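Side-chain contacts in similarities with probable monooxygenase (Photorhabdus luminescens, PDB 4HB9), which binds flavin-adenine dinucleotide and probably acts as an FAD-dependent monooxygenase of the aromatic ring hydroxylase-like kind: residues A[57-62]-A[115-120]; A[145-148]-A[152-155]; A[229-234]-A[291-296]; A[266-271]-A[284-289]; A[319-324]-A[368-373]. All blocks are in the same frame, centred on the assembly; numbering follows the deposited sequence. Where two conformers were deposited one is given.

Interaction 1: A[57-62]-A[115-120]. With EDO (1,2-ethanediol), chain L.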
# COMPACT_ATOMS: atom_id res chain seq x y z
N GLU A 57 -8.70 15.09 -7.06
CA GLU A 57 -8.25 16.47 -6.77
C GLU A 57 -6.79 16.75 -7.17
O GLU A 57 -6.41 17.90 -7.38
CB GLU A 57 -8.53 16.82 -5.28
CG GLU A 57 -10.03 16.75 -4.96
CD GLU A 57 -10.47 17.45 -3.67
OE1 GLU A 57 -9.62 17.95 -2.90
OE2 GLU A 57 -11.70 17.49 -3.43
N CYS A 58 -5.96 15.73 -7.29
CA CYS A 58 -4.55 15.96 -7.65
C CYS A 58 -4.20 15.70 -9.10
O CYS A 58 -3.33 16.37 -9.66
CB CYS A 58 -3.63 15.10 -6.80
SG CYS A 58 -3.60 15.62 -5.07
N LEU A 59 -4.83 14.68 -9.69
CA LEU A 59 -4.46 14.20 -11.01
C LEU A 59 -4.98 15.15 -12.10
O LEU A 59 -6.10 15.66 -11.98
CB LEU A 59 -5.03 12.81 -11.27
CG LEU A 59 -4.42 11.56 -10.64
CD1 LEU A 59 -5.22 10.33 -11.07
CD2 LEU A 59 -2.97 11.35 -10.98
N PRO A 60 -4.19 15.35 -13.17
CA PRO A 60 -4.75 16.00 -14.37
C PRO A 60 -5.96 15.22 -14.85
O PRO A 60 -6.05 14.01 -14.61
CB PRO A 60 -3.64 15.92 -15.40
CG PRO A 60 -2.40 15.68 -14.62
CD PRO A 60 -2.80 14.91 -13.40
N ALA A 61 -6.88 15.90 -15.52
CA ALA A 61 -8.11 15.26 -15.94
C ALA A 61 -7.85 14.03 -16.81
O ALA A 61 -8.56 13.05 -16.69
CB ALA A 61 -8.99 16.26 -16.67
N GLU A 62 -6.82 14.06 -17.66
CA GLU A 62 -6.62 12.90 -18.53
C GLU A 62 -6.22 11.65 -17.72
O GLU A 62 -6.67 10.53 -18.00
CB GLU A 62 -5.67 13.18 -19.69
CG GLU A 62 -4.21 13.41 -19.36
CD GLU A 62 -3.33 13.49 -20.61
OE1 GLU A 62 -3.60 12.76 -21.61
OE2 GLU A 62 -2.34 14.25 -20.57
N LYS A 115 -0.02 2.57 -11.10
CA LYS A 115 1.32 3.22 -11.24
C LYS A 115 1.53 3.86 -12.62
O LYS A 115 2.07 4.96 -12.72
CB LYS A 115 2.46 2.25 -10.94
CG LYS A 115 2.65 1.95 -9.45
CD LYS A 115 2.87 3.17 -8.56
CE LYS A 115 4.04 4.08 -8.97
NZ LYS A 115 5.29 3.31 -9.16
N GLU A 116 1.13 3.17 -13.68
CA GLU A 116 1.24 3.74 -15.03
C GLU A 116 0.44 5.03 -15.15
O GLU A 116 0.92 6.00 -15.76
CB GLU A 116 0.80 2.73 -16.10
CG GLU A 116 1.73 1.52 -16.21
CD GLU A 116 3.19 1.90 -16.43
OE1 GLU A 116 3.53 2.35 -17.54
OE2 GLU A 116 4.00 1.74 -15.50
N ILE A 117 -0.75 5.06 -14.56
CA ILE A 117 -1.58 6.25 -14.54
C ILE A 117 -0.98 7.38 -13.71
O ILE A 117 -0.98 8.53 -14.13
CB ILE A 117 -3.00 5.90 -14.06
CG1 ILE A 117 -3.68 5.05 -15.13
CG2 ILE A 117 -3.80 7.15 -13.75
CD1 ILE A 117 -4.92 4.35 -14.62
N LEU A 118 -0.48 7.04 -12.53
CA LEU A 118 0.24 8.00 -11.70
C LEU A 118 1.52 8.52 -12.38
O LEU A 118 1.84 9.72 -12.24
CB LEU A 118 0.57 7.40 -10.34
CG LEU A 118 -0.65 7.43 -9.41
CD1 LEU A 118 -0.39 6.50 -8.25
CD2 LEU A 118 -0.95 8.84 -8.92
N ASN A 119 2.23 7.67 -13.11
CA ASN A 119 3.47 8.11 -13.77
C ASN A 119 3.24 9.00 -14.98
O ASN A 119 4.12 9.80 -15.34
CB ASN A 119 4.35 6.93 -14.17
CG ASN A 119 4.97 6.23 -12.97
OD1 ASN A 119 4.90 6.71 -11.85
ND2 ASN A 119 5.59 5.09 -13.22
N LYS A 120 2.06 8.90 -15.60
CA LYS A 120 1.78 9.64 -16.82
C LYS A 120 1.83 11.14 -16.51
O LYS A 120 1.19 11.60 -15.57
CB LYS A 120 0.39 9.26 -17.35
CG LYS A 120 -0.08 10.06 -18.54
CD LYS A 120 0.47 9.51 -19.85
CE LYS A 120 -0.19 10.17 -21.05
NZ LYS A 120 -1.68 10.14 -20.95
C1 EDO L . 8.68 2.38 -10.06
O1 EDO L . 8.59 3.78 -9.77
C2 EDO L . 9.57 1.75 -9.02
O2 EDO L . 8.93 1.77 -7.74
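Glu62 OE1 meets Lys120 NZ at 3.3 Å, a salt bridge whose hydrogen bond is weak, at the solvent-exposed side of the contact between the 59-60 link and helix 111-119, beside the Rossmann-type FAD-binding region. The loop between helices 49-58 and 61-70 lies here against the last turn of helix 111-119. Lys120, the first residue beyond that helix, sends its CG away from the backbone N (chi1 174°) and then bends at chi2, 83°, and again near its end to bring the ammonium group to the carboxylate. The two side chains meet at roughly a right angle, and only one carboxylate oxygen is close.

Deeper in, the packing is apolar. Leu59, in the short link between the two helices, pushes one methyl, CD2, against Leu118 CD2 at 3.8 Å, these side chains also crossing nearly perpendicularly. Its other methyl, CD1, lies 4.4 Å from Ile117 CG2, a looser touch. Leu59 and Leu118 both also pack on helix 11-22, through His18 and Thr14 respectively, so the buried part rests on the helix that carries FAD-binding Ile11 and Gly12. Asn63 ND2 binds Ile117 O and Lys120 O, tying down the end of helix 111-119 from the partner helix. Further back, Lys115 NZ is hydrogen-bonded to Ala9 O and, weakly at 3.4 Å, to O1 of an ethanediol probably from the crystallisation liquor.

Interaction 2: A[145-148]-A[152-155]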
# COMPACT_ATOMS: atom_id res chain seq x y z
N ILE A 145 20.64 16.89 -0.77
CA ILE A 145 20.33 15.47 -0.83
C ILE A 145 21.48 14.72 -1.48
O ILE A 145 21.93 15.12 -2.54
CB ILE A 145 19.07 15.18 -1.69
CG1 ILE A 145 17.91 16.11 -1.31
CG2 ILE A 145 18.66 13.72 -1.53
CD1 ILE A 145 16.83 16.19 -2.38
N PHE A 146 21.94 13.64 -0.85
CA PHE A 146 22.99 12.79 -1.42
C PHE A 146 22.43 11.46 -1.90
O PHE A 146 21.73 10.79 -1.16
CB PHE A 146 24.03 12.48 -0.35
CG PHE A 146 24.74 13.70 0.18
CD1 PHE A 146 25.99 14.06 -0.29
CD2 PHE A 146 24.14 14.51 1.13
CE1 PHE A 146 26.65 15.18 0.20
CE2 PHE A 146 24.79 15.64 1.62
CZ PHE A 146 26.05 15.97 1.16
N PHE A 147 22.82 11.06 -3.11
CA PHE A 147 22.41 9.79 -3.69
C PHE A 147 23.53 8.76 -3.74
O PHE A 147 24.71 9.10 -3.64
CB PHE A 147 21.81 10.04 -5.07
CG PHE A 147 20.70 11.03 -5.04
CD1 PHE A 147 19.44 10.66 -4.58
CD2 PHE A 147 20.91 12.34 -5.42
CE1 PHE A 147 18.40 11.57 -4.52
CE2 PHE A 147 19.88 13.26 -5.37
CZ PHE A 147 18.62 12.88 -4.92
N ALA A 148 23.15 7.49 -3.87
CA ALA A 148 24.11 6.37 -3.76
C ALA A 148 25.18 6.40 -4.85
O ALA A 148 26.29 5.88 -4.66
CB ALA A 148 23.38 5.05 -3.83
N HIS A 152 24.35 14.72 -6.01
CA HIS A 152 23.59 15.49 -5.03
C HIS A 152 22.72 16.53 -5.70
O HIS A 152 22.96 16.93 -6.86
CB HIS A 152 24.51 16.19 -4.03
CG HIS A 152 25.34 17.27 -4.65
ND1 HIS A 152 24.96 18.60 -4.64
CD2 HIS A 152 26.48 17.21 -5.37
CE1 HIS A 152 25.86 19.31 -5.30
NE2 HIS A 152 26.79 18.49 -5.75
N GLU A 153 21.68 16.95 -4.99
CA GLU A 153 20.82 18.03 -5.43
C GLU A 153 20.43 18.86 -4.22
O GLU A 153 20.36 18.35 -3.10
CB GLU A 153 19.53 17.47 -6.05
CG GLU A 153 19.72 16.59 -7.27
CD GLU A 153 20.11 17.37 -8.53
OE1 GLU A 153 20.55 16.73 -9.51
OE2 GLU A 153 19.97 18.61 -8.53
N ASN A 154 20.11 20.12 -4.45
CA ASN A 154 19.66 21.01 -3.40
C ASN A 154 18.18 21.33 -3.60
O ASN A 154 17.75 21.61 -4.72
CB ASN A 154 20.48 22.30 -3.41
CG ASN A 154 21.97 22.07 -3.21
OD1 ASN A 154 22.39 21.13 -2.52
ND2 ASN A 154 22.78 22.94 -3.81
N VAL A 155 17.41 21.26 -2.53
CA VAL A 155 15.99 21.58 -2.55
C VAL A 155 15.63 22.43 -1.33
O VAL A 155 16.45 22.62 -0.44
CB VAL A 155 15.10 20.30 -2.58
CG1 VAL A 155 15.42 19.45 -3.81
CG2 VAL A 155 15.25 19.47 -1.31
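Ile145 and Glu153 form the antiparallel hydrogen-bonded pair of a beta hairpin made by strands 143-147 and 152-155. Of its two backbone bonds, Ile145 N to Glu153 O is the shorter at 2.8 Å and almost straight, 177° at the hydrogen. The return bond, Glu153 N to Ile145 O, is 3.1 Å long and more bent. Ile145 O also receives a CA-H...O contact from His152, its CA 3.0 Å away; Phe146 and His152 are the adjoining non-hydrogen-bonded pair.

Apolar packing runs along the face that carries Ile145 and Glu153. Ile145 CD1 settles between the two methyls of Val155, 3.8 Å from CG1 and equally far from CG2, the side chains meeting at about a right angle. Phe147, next to the turn, offers its ring edge: CE2 lies 3.8 Å from Glu153 CG, which sits near the ring plane. The Glu153 chain bends at chi2 and its end leads away from the neighbouring strand, the carboxylate plane turned 53° from the ring.

Strand 132-137 completes this three-stranded sheet beyond strand 143-147, placing FAD-binding Phe132 against Ile145. Tyr30 of strand 26-30, from the parallel sheet, touches Ile145, Glu153 and Val155, and its ring meets that of Phe147 with planes about 40° apart.

Interaction 3: A[229-234]-A[291-296]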
# COMPACT_ATOMS: atom_id res chain seq x y z
N VAL A 229 -1.84 -11.13 -15.49
CA VAL A 229 -1.73 -12.58 -15.67
C VAL A 229 -0.25 -12.96 -15.62
O VAL A 229 0.12 -13.88 -14.91
CB VAL A 229 -2.34 -13.03 -17.01
CG1 VAL A 229 -2.05 -14.50 -17.31
CG2 VAL A 229 -3.83 -12.77 -17.00
N ASN A 230 0.58 -12.22 -16.35
CA ASN A 230 2.01 -12.52 -16.46
C ASN A 230 2.79 -11.34 -15.94
O ASN A 230 2.77 -10.29 -16.57
CB ASN A 230 2.37 -12.81 -17.92
CG ASN A 230 3.83 -13.22 -18.10
OD1 ASN A 230 4.64 -13.13 -17.18
ND2 ASN A 230 4.17 -13.70 -19.31
N ILE A 231 3.47 -11.49 -14.81
CA ILE A 231 4.20 -10.35 -14.22
C ILE A 231 5.53 -10.05 -14.94
O ILE A 231 6.22 -9.10 -14.57
CB ILE A 231 4.43 -10.55 -12.71
CG1 ILE A 231 5.31 -11.77 -12.43
CG2 ILE A 231 3.09 -10.66 -11.99
CD1 ILE A 231 5.71 -11.90 -10.98
N HIS A 232 5.86 -10.85 -15.96
CA HIS A 232 7.16 -10.73 -16.65
C HIS A 232 7.08 -10.05 -17.99
O HIS A 232 7.90 -10.32 -18.86
CB HIS A 232 7.78 -12.12 -16.85
CG HIS A 232 7.94 -12.88 -15.58
ND1 HIS A 232 8.85 -12.52 -14.61
CD2 HIS A 232 7.29 -13.96 -15.10
CE1 HIS A 232 8.75 -13.34 -13.59
NE2 HIS A 232 7.82 -14.23 -13.86
N VAL A 233 6.09 -9.19 -18.19
CA VAL A 233 5.98 -8.40 -19.42
C VAL A 233 6.12 -6.92 -19.08
O VAL A 233 6.08 -6.53 -17.90
CB VAL A 233 4.65 -8.65 -20.15
CG1 VAL A 233 4.48 -10.13 -20.45
CG2 VAL A 233 3.45 -8.15 -19.35
N GLU A 234 6.32 -6.09 -20.11
CA GLU A 234 6.32 -4.64 -19.96
C GLU A 234 4.95 -4.19 -19.45
O GLU A 234 3.92 -4.70 -19.93
CB GLU A 234 6.60 -3.97 -21.32
CG GLU A 234 7.99 -4.23 -21.90
CD GLU A 234 8.12 -3.78 -23.35
OE1 GLU A 234 7.39 -2.86 -23.78
OE2 GLU A 234 8.97 -4.36 -24.07
N MSE A 291 1.54 -20.28 -8.38
CA MSE A 291 2.78 -20.62 -7.65
C MSE A 291 3.88 -19.59 -7.71
O MSE A 291 4.85 -19.66 -6.95
CB MSE A 291 3.34 -21.96 -8.14
CG MSE A 291 2.40 -23.11 -7.77
SE MSE A 291 2.62 -24.67 -8.97
CE MSE A 291 2.07 -23.90 -10.70
N GLU A 292 3.76 -18.60 -8.59
CA GLU A 292 4.72 -17.49 -8.64
C GLU A 292 4.38 -16.28 -7.75
O GLU A 292 5.20 -15.36 -7.62
CB GLU A 292 4.82 -16.97 -10.08
CG GLU A 292 6.10 -17.32 -10.79
CD GLU A 292 6.37 -16.31 -11.89
OE1 GLU A 292 5.47 -16.11 -12.74
OE2 GLU A 292 7.46 -15.69 -11.87
N ASN A 293 3.19 -16.26 -7.17
CA ASN A 293 2.74 -15.11 -6.39
C ASN A 293 2.10 -15.55 -5.05
O ASN A 293 0.94 -15.26 -4.82
CB ASN A 293 1.73 -14.25 -7.19
CG ASN A 293 2.38 -13.47 -8.34
OD1 ASN A 293 2.76 -12.31 -8.17
ND2 ASN A 293 2.50 -14.10 -9.51
N ILE A 294 2.85 -16.25 -4.21
CA ILE A 294 2.38 -16.55 -2.83
C ILE A 294 3.33 -15.90 -1.85
O ILE A 294 4.52 -16.15 -1.91
CB ILE A 294 2.28 -18.04 -2.51
CG1 ILE A 294 1.31 -18.72 -3.47
CG2 ILE A 294 1.76 -18.26 -1.07
CD1 ILE A 294 1.40 -20.22 -3.43
N SER A 295 2.80 -15.07 -0.96
CA SER A 295 3.67 -14.23 -0.12
C SER A 295 3.39 -14.44 1.37
O SER A 295 2.27 -14.20 1.84
CB SER A 295 3.49 -12.76 -0.44
OG SER A 295 3.53 -12.54 -1.84
N PRO A 296 4.43 -14.84 2.12
CA PRO A 296 4.34 -14.83 3.58
C PRO A 296 4.80 -13.50 4.15
O PRO A 296 5.79 -12.93 3.66
CB PRO A 296 5.31 -15.94 3.97
CG PRO A 296 6.36 -15.89 2.91
CD PRO A 296 5.74 -15.33 1.66
O HOH W 1 2.98 -14.05 -13.55
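His232 reaches across to Glu292, joining an Asx-turn loop between strands 218-228 and 240-251 to the residues leading into strand 295-301. From CB, its CG is set opposite the carbonyl carbon (chi1 -56°), which carries the ring over its own neighbour: Ile231 CG1 lies 3.8 Å from the ring plane, above its centre. Going round the His232 ring, CD2 is 3.7 Å from Glu292 OE2, CE1 comes to 3.2 Å from the same oxygen, and NE2 at the tip donates to OE2. In this His-carboxylate hydrogen bond His232 NE2 to Glu292 OE2 is modelled at 2.5 Å, so short that the exact length is doubtful, with 152° at the hydrogen. The carboxylate approaches from the opposite direction, at the ring edge, and its plane is only 20° from that of the imidazole.

Asn230 OD1 accepts from His232 N, making the Asx turn, with the donor well above the carbonyl plane. Beside the polar pair, Ile231 CD1 lies 4.1 Å from Asn293 OD1, while Asn293 ND2 is held by Asp290 OD2. Ile39, in a further loop, touches both Ile231 and His232. A weak water bridge also links the segments: the water accepts from Ile231 N at 2.9 Å, donates to Val229 O, and gives a weak bond to Glu292 OE1.

Interaction 4: A[266-271]-A[284-289]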
# COMPACT_ATOMS: atom_id res chain seq x y z
N ALA A 266 5.61 -25.14 -0.59
CA ALA A 266 5.56 -25.43 0.85
C ALA A 266 4.55 -24.52 1.58
O ALA A 266 3.88 -24.98 2.51
CB ALA A 266 6.93 -25.27 1.45
N LEU A 267 4.45 -23.26 1.15
CA LEU A 267 3.47 -22.34 1.69
C LEU A 267 2.06 -22.83 1.40
O LEU A 267 1.22 -22.83 2.28
CB LEU A 267 3.68 -20.91 1.17
CG LEU A 267 4.96 -20.22 1.64
CD1 LEU A 267 5.25 -18.96 0.86
CD2 LEU A 267 4.86 -19.92 3.15
N CYS A 268 1.83 -23.27 0.16
CA CYS A 268 0.54 -23.84 -0.23
C CYS A 268 0.19 -25.06 0.63
O CYS A 268 -0.90 -25.14 1.19
CB CYS A 268 0.59 -24.22 -1.71
SG CYS A 268 -1.01 -24.36 -2.53
N ASP A 269 1.12 -26.00 0.72
CA ASP A 269 0.97 -27.17 1.58
C ASP A 269 0.67 -26.79 3.01
O ASP A 269 -0.18 -27.37 3.65
CB ASP A 269 2.27 -28.00 1.55
CG ASP A 269 2.41 -28.83 0.28
OD1 ASP A 269 1.38 -28.99 -0.42
OD2 ASP A 269 3.55 -29.30 -0.00
N LEU A 270 1.37 -25.80 3.52
CA LEU A 270 1.14 -25.41 4.89
C LEU A 270 -0.28 -24.89 5.13
O LEU A 270 -0.90 -25.25 6.13
CB LEU A 270 2.16 -24.39 5.31
CG LEU A 270 2.03 -24.15 6.81
CD1 LEU A 270 3.41 -24.15 7.45
CD2 LEU A 270 1.27 -22.87 7.03
N VAL A 271 -0.80 -24.05 4.24
CA VAL A 271 -2.13 -23.50 4.44
C VAL A 271 -3.16 -24.63 4.34
O VAL A 271 -4.11 -24.72 5.17
CB VAL A 271 -2.42 -22.37 3.45
CG1 VAL A 271 -3.88 -21.94 3.52
CG2 VAL A 271 -1.50 -21.20 3.71
N THR A 284 -9.92 -26.03 -2.83
CA THR A 284 -9.86 -25.84 -4.28
C THR A 284 -9.21 -24.49 -4.62
O THR A 284 -8.32 -24.40 -5.46
CB THR A 284 -11.28 -25.91 -4.87
OG1 THR A 284 -11.87 -27.18 -4.51
CG2 THR A 284 -11.27 -25.74 -6.39
N LEU A 285 -9.65 -23.45 -3.91
CA LEU A 285 -9.09 -22.11 -4.09
C LEU A 285 -7.57 -22.12 -3.89
O LEU A 285 -6.80 -21.65 -4.73
CB LEU A 285 -9.78 -21.13 -3.13
CG LEU A 285 -9.34 -19.68 -3.13
CD1 LEU A 285 -9.42 -19.11 -4.54
CD2 LEU A 285 -10.20 -18.88 -2.19
N VAL A 286 -7.13 -22.66 -2.76
CA VAL A 286 -5.71 -22.61 -2.44
C VAL A 286 -4.91 -23.50 -3.42
O VAL A 286 -3.87 -23.07 -3.94
CB VAL A 286 -5.47 -22.99 -0.96
CG1 VAL A 286 -3.98 -23.13 -0.65
CG2 VAL A 286 -6.10 -21.95 -0.05
N GLN A 287 -5.43 -24.68 -3.74
CA GLN A 287 -4.79 -25.59 -4.70
C GLN A 287 -4.62 -24.97 -6.10
O GLN A 287 -3.66 -25.24 -6.80
CB GLN A 287 -5.58 -26.92 -4.79
CG GLN A 287 -5.47 -27.81 -3.55
CD GLN A 287 -6.60 -28.86 -3.44
OE1 GLN A 287 -7.44 -28.96 -4.32
NE2 GLN A 287 -6.62 -29.65 -2.34
N GLN A 288 -5.54 -24.10 -6.48
CA GLN A 288 -5.52 -23.50 -7.82
C GLN A 288 -4.84 -22.16 -7.85
O GLN A 288 -4.94 -21.44 -8.85
CB GLN A 288 -6.96 -23.38 -8.33
CG GLN A 288 -7.61 -24.74 -8.53
CD GLN A 288 -6.77 -25.61 -9.44
OE1 GLN A 288 -6.24 -25.12 -10.45
NE2 GLN A 288 -6.57 -26.88 -9.06
N SER A 289 -4.13 -21.82 -6.78
CA SER A 289 -3.44 -20.55 -6.75
C SER A 289 -2.14 -20.55 -7.58
O SER A 289 -1.57 -21.58 -7.91
CB SER A 289 -3.22 -20.10 -5.30
OG SER A 289 -4.48 -19.86 -4.70
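Cys268 lays its sulfur along the end of helix 280-287, with SG 3.4 Å from Val286 O and 3.7 Å from Val286 CG1. The thiol stands opposite its own backbone N (chi1 -159°), which throws it out from helix 264-274 toward helix 280-287. The residue was modelled in two conformers, so this approach describes one of them. One turn further on, Val271 CG1 lies 4.2 Å from Val286 CG2. Val286 thus uses both methyls, CG1 against the sulfur and CG2 toward Val271. The contact is van der Waals packing, with the sulfur also close to a carbonyl oxygen; no hydrogen bond joins the segments.

Two carbonyls near the end of helix 280-287 have partners within the segment. Val286 O accepts from Ser289 N at 3.1 Å, closing the last turn. Ser289 OG donates to Leu285 O at 2.9 Å, from a position tilted 30° off the carbonyl plane, and the same hydroxyl is hydrogen-bonded to Trp246 NE1. At the outer surface, Gln287 NE2 binds Gln272 OE1, a polar link between the two helices.

Both helices lie on the mixed sheet, far from the annotated FAD sites. Trp246 of strand 240-251 touches Val271, Leu285 and Val286, Ile186 of strand 179-191 touches Leu270 and Val271, and Ala190 touches Leu285 and Ser289.

Interaction 5: A[319-324]-A[368-373]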
# COMPACT_ATOMS: atom_id res chain seq x y z
N ALA A 319 6.34 5.42 4.75
CA ALA A 319 7.47 5.99 5.48
C ALA A 319 7.12 6.36 6.92
O ALA A 319 7.98 6.27 7.81
CB ALA A 319 8.04 7.20 4.75
N ILE A 320 5.88 6.77 7.15
CA ILE A 320 5.44 7.18 8.46
C ILE A 320 4.19 6.43 8.98
O ILE A 320 3.91 6.50 10.17
CB ILE A 320 5.29 8.73 8.49
CG1 ILE A 320 5.09 9.26 9.91
CG2 ILE A 320 4.15 9.19 7.59
CD1 ILE A 320 6.26 9.01 10.83
N HIS A 321 3.51 5.69 8.10
CA HIS A 321 2.24 4.99 8.41
C HIS A 321 2.27 3.49 8.60
O HIS A 321 1.41 2.95 9.29
CB HIS A 321 1.27 5.11 7.22
CG HIS A 321 0.68 6.45 7.09
ND1 HIS A 321 0.02 7.06 8.13
CD2 HIS A 321 0.67 7.32 6.06
CE1 HIS A 321 -0.39 8.25 7.74
NE2 HIS A 321 0.01 8.44 6.50
N ASN A 322 3.15 2.80 7.89
CA ASN A 322 3.06 1.34 7.80
C ASN A 322 4.41 0.72 7.79
O ASN A 322 5.13 0.86 6.81
CB ASN A 322 2.35 0.90 6.50
CG ASN A 322 0.87 0.67 6.68
OD1 ASN A 322 0.45 0.05 7.65
ND2 ASN A 322 0.07 1.16 5.74
N MSE A 323 4.74 0.03 8.87
CA MSE A 323 6.00 -0.70 8.99
C MSE A 323 5.97 -2.00 8.21
O MSE A 323 7.04 -2.55 7.91
CB MSE A 323 6.32 -0.96 10.47
CG MSE A 323 6.64 0.33 11.22
SE MSE A 323 8.17 1.35 10.46
CE MSE A 323 9.29 -0.11 9.76
N THR A 324 4.77 -2.49 7.89
CA THR A 324 4.59 -3.63 6.98
C THR A 324 3.88 -3.17 5.69
O THR A 324 2.77 -2.63 5.75
CB THR A 324 3.75 -4.78 7.61
OG1 THR A 324 4.02 -4.90 9.01
CG2 THR A 324 4.05 -6.13 6.93
N ALA A 368 -3.19 12.36 13.46
CA ALA A 368 -4.52 12.02 13.98
C ALA A 368 -5.14 10.84 13.23
O ALA A 368 -5.57 9.87 13.86
CB ALA A 368 -5.48 13.20 13.92
N TYR A 369 -5.17 10.89 11.90
CA TYR A 369 -5.73 9.74 11.19
C TYR A 369 -4.78 8.56 11.15
O TYR A 369 -5.25 7.41 11.18
CB TYR A 369 -6.33 10.08 9.82
CG TYR A 369 -5.40 10.66 8.79
CD1 TYR A 369 -4.45 9.88 8.13
CD2 TYR A 369 -5.52 12.00 8.41
CE1 TYR A 369 -3.62 10.43 7.16
CE2 TYR A 369 -4.71 12.55 7.44
CZ TYR A 369 -3.78 11.78 6.81
OH TYR A 369 -3.02 12.40 5.87
N ALA A 370 -3.47 8.81 11.12
CA ALA A 370 -2.48 7.72 11.14
C ALA A 370 -2.64 6.85 12.39
O ALA A 370 -2.69 5.61 12.31
CB ALA A 370 -1.06 8.26 11.08
N ASN A 371 -2.69 7.50 13.55
CA ASN A 371 -2.84 6.78 14.81
C ASN A 371 -4.15 6.00 14.86
O ASN A 371 -4.20 4.84 15.32
CB ASN A 371 -2.73 7.73 16.01
CG ASN A 371 -1.30 8.20 16.26
OD1 ASN A 371 -0.31 7.48 15.99
ND2 ASN A 371 -1.16 9.41 16.79
N GLU A 372 -5.23 6.60 14.38
CA GLU A 372 -6.50 5.90 14.37
C GLU A 372 -6.39 4.65 13.49
O GLU A 372 -6.82 3.57 13.88
CB GLU A 372 -7.64 6.81 13.90
CG GLU A 372 -8.96 6.05 13.71
CD GLU A 372 -10.16 6.95 13.43
OE1 GLU A 372 -10.06 8.18 13.66
OE2 GLU A 372 -11.21 6.43 12.98
N ILE A 373 -5.82 4.80 12.30
CA ILE A 373 -5.77 3.69 11.35
C ILE A 373 -4.89 2.53 11.86
O ILE A 373 -5.28 1.35 11.77
CB ILE A 373 -5.31 4.18 9.96
CG1 ILE A 373 -6.42 5.04 9.36
CG2 ILE A 373 -5.03 3.00 9.04
CD1 ILE A 373 -5.94 5.92 8.23
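His321 turns the edge of its imidazole to Ala370: CB of the alanine lies in the ring plane, 3.4 Å from ND1 and the same from CE1. The CB of Ala370 points toward segment 319-324, and this small side chain lets the ring come close to the long helix 355-386; His321 CA and Ala370 CA are 6.1 Å apart. Tyr369 approaches at a slant. Its CE1 comes to 3.9 Å from His321 CE1 and 4.2 Å from His321 NE2. The tyrosine reaches that place because its CG sits between the backbone N and the carbonyl carbon (chi1 61°), bringing the ring's CE1 side to the histidine. Over one face of the imidazole, near its rim, lies Ile320 CG2, 4.2 Å from the plane.

The polar ends converge on one acceptor outside the segments. Asp337 OD1 is hydrogen-bonded to both His321 NE2 and Tyr369 OH, which would restrict the rotation of the imidazole and ties the two rings to a common oxygen. Arg336 adds a cation-pi contact to Tyr369.

Asp337 and Arg336 belong to helix 330-349, whose Thr333 also touches both side chains. Helix 318-321, which begins at FAD-binding Asp318, is thus wedged against helices 330-349 and 355-386.

In the fold
Interactions 1, 2 and 5 lie near the FAD-binding part of the fold, whereas 3 and 4 lie toward the mixed sheet. Phe147 of interaction 2 comes within about 6 Å of FAD, His321 of interaction 5 within about 7 Å, Leu118 of interaction 1 within about 8 Å and Asn293 of interaction 3 within about 9 Å, all measured from the side chain. Interaction 4 is remote from the annotated sites, yet touches interaction 3: Pro296 CD lies 3.7 Å from Leu267 CD1, and along the chain 4 is nested inside the loop closed by 3. Interactions 2 and 4, their centres 46 Å apart, lie on opposite sides of the chain's centre.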